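Local atomic coordinates of heme-binding protein A / AI-2 binding protein A (Helicobacter pylori SS1, PDB entry 6OFQ), a protein that binds peptides in the periplasm as the type II substrate-binding protein of an ABC transporter, probably delivering them for uptake. Residues A[40-45]-A[52-57]. Sequence-based numbering, arbitrary orientation.
Sequences DGSSMD and GESYVA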
loop_
_atom_site.group_PDB
_atom_site.type_symbol
_atom_site.label_atom_id
_atom_site.label_comp_id
_atom_site.label_asym_id
_atom_site.label_seq_id
_atom_site.Cartn_x
_atom_site.Cartn_y
_atom_site.Cartn_z
ATOM N N ASP A 40 -1.923 2.778 13.973
ATOM C CA ASP A 40 -2.702 3.927 13.495
ATOM C C ASP A 40 -2.187 4.435 12.143
ATOM O O ASP A 40 -1.082 4.191 11.755
ATOM C CB ASP A 40 -2.607 5.037 14.536
ATOM C CG ASP A 40 -3.657 6.121 14.408
ATOM O OD1 ASP A 40 -4.654 5.964 13.670
ATOM O OD2 ASP A 40 -3.414 7.162 15.086
ATOM N N GLY A 41 -3.083 5.156 11.479
ATOM C CA GLY A 41 -2.649 5.968 10.332
ATOM C C GLY A 41 -1.683 7.065 10.748
ATOM O O GLY A 41 -1.588 7.446 11.931
ATOM N N SER A 42 -0.990 7.611 9.750
ATOM C CA SER A 42 0.022 8.628 9.943
ATOM C C SER A 42 -0.388 9.991 9.377
ATOM O O SER A 42 0.286 10.990 9.670
ATOM C CB SER A 42 1.355 8.165 9.322
ATOM O OG SER A 42 1.929 7.099 10.078
ATOM N N SER A 43 -1.480 10.065 8.630
ATOM C CA SER A 43 -1.913 11.341 8.048
ATOM C C SER A 43 -3.375 11.135 7.631
ATOM O O SER A 43 -3.813 9.969 7.389
ATOM C CB SER A 43 -1.048 11.742 6.850
ATOM O OG SER A 43 -1.389 13.076 6.402
ATOM N N MET A 44 -4.061 12.249 7.391
ATOM C CA MET A 44 -5.323 12.285 6.687
ATOM C C MET A 44 -5.201 12.861 5.251
ATOM O O MET A 44 -6.219 12.994 4.597
ATOM C CB MET A 44 -6.375 13.066 7.486
ATOM C CG MET A 44 -6.731 12.301 8.750
ATOM S SD MET A 44 -7.686 10.802 8.442
ATOM C CE MET A 44 -7.361 9.943 9.978
ATOM N N ASP A 45 -3.996 13.148 4.818
ATOM C CA ASP A 45 -3.727 13.497 3.400
ATOM C C ASP A 45 -2.987 12.300 2.786
ATOM O O ASP A 45 -1.812 12.089 3.062
ATOM C CB ASP A 45 -2.888 14.782 3.286
ATOM C CG ASP A 45 -2.575 15.179 1.868
ATOM O OD1 ASP A 45 -2.813 14.408 0.907
ATOM O OD2 ASP A 45 -2.158 16.342 1.641
ATOM N N GLY A 52 -0.866 1.146 4.155
ATOM C CA GLY A 52 -2.238 0.675 4.260
ATOM C C GLY A 52 -2.955 1.151 5.502
ATOM O O GLY A 52 -4.153 1.374 5.427
ATOM N N GLU A 53 -2.263 1.182 6.648
ATOM C CA GLU A 53 -2.967 1.647 7.833
ATOM C C GLU A 53 -3.521 3.044 7.700
ATOM O O GLU A 53 -4.657 3.330 8.084
ATOM C CB GLU A 53 -2.091 1.494 9.089
ATOM C CG GLU A 53 -1.709 0.075 9.510
ATOM C CD GLU A 53 -2.828 -0.785 10.045
ATOM O OE1 GLU A 53 -4.015 -0.531 9.845
ATOM O OE2 GLU A 53 -2.492 -1.773 10.763
ATOM N N SER A 54 -2.742 3.951 7.134
ATOM C CA SER A 54 -3.237 5.293 6.848
ATOM C C SER A 54 -4.435 5.263 5.880
ATOM O O SER A 54 -5.396 6.025 6.049
ATOM C CB SER A 54 -2.177 6.189 6.258
ATOM O OG SER A 54 -1.049 6.382 7.137
ATOM N N TYR A 55 -4.334 4.403 4.865
ATOM C CA TYR A 55 -5.402 4.367 3.872
ATOM C C TYR A 55 -6.693 3.764 4.336
ATOM O O TYR A 55 -7.691 3.960 3.625
ATOM C CB TYR A 55 -4.895 3.731 2.556
ATOM C CG TYR A 55 -3.768 4.483 1.888
ATOM C CD1 TYR A 55 -3.523 5.836 2.054
ATOM C CD2 TYR A 55 -2.929 3.810 0.962
ATOM C CE1 TYR A 55 -2.493 6.444 1.383
ATOM C CE2 TYR A 55 -1.948 4.427 0.255
ATOM C CZ TYR A 55 -1.699 5.758 0.478
ATOM O OH TYR A 55 -0.734 6.419 -0.273
ATOM N N VAL A 56 -6.676 3.056 5.476
ATOM C CA VAL A 56 -7.955 2.628 6.021
ATOM C C VAL A 56 -8.923 3.801 6.159
ATOM O O VAL A 56 -10.069 3.712 5.684
ATOM C CB VAL A 56 -7.756 1.926 7.384
ATOM C CG1 VAL A 56 -9.128 1.608 7.992
ATOM C CG2 VAL A 56 -6.897 0.674 7.267
ATOM N N ALA A 57 -8.487 4.885 6.767
ATOM C CA ALA A 57 -9.365 6.051 6.867
ATOM C C ALA A 57 -9.522 6.840 5.562
ATOM O O ALA A 57 -10.653 7.085 5.116
ATOM C CB ALA A 57 -8.931 6.995 7.980
HETATM O O HOH W 1 -5.215 7.639 8.264
#
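The hydroxyl oxygen of S54 is gripped by two partners: it accepts the backbone N-H of S42 at 2.9 Å between N and OG, with a nearly straight N-H...O angle of 162°, and it is also hydrogen-bonded to OD1 of D51, just before its helix. In this type II periplasmic binding protein the contact lies within a strand-loop-helix connection, where the loop after strand 32-37 folds back against the first turns of helix 52-61. Serine suits the site because one short hydroxyl can serve a loop amide and a carboxylate together; its chi1 of -61° sets OG beside its own backbone N.

Next to this bond the two backbones touch, with CA of G41 only 3.6 Å from CA of S54. Glycine suits this place because a side chain on G41 would begin with a CB about 3.1 Å from CA of S54, too close for comfort. A water joins the main chains, 2.9 Å from O of S43 and 2.7 Å from O of S54. S43 itself forms an ST turn, its OG accepting the backbone N-H of D45 at 3.1 Å.

At the loop's start, the CB of E53 rests near O of D40, while OE1 of E53 pairs with NH1 of R37 in a salt bridge. In the D40 carboxylate, OD2 bonds to NE1 of W219, on strand 214-220, and to the backbone N of D222. The apolar end is supplied by M44, a flexible thioether with a chain bent at chi2 (-71°), whose side chain also packs on I225, F216 and W219. Against the helix it meets the small methyl of A57, with CE of M44 3.9 Å and SD 4.0 Å from CB of A57.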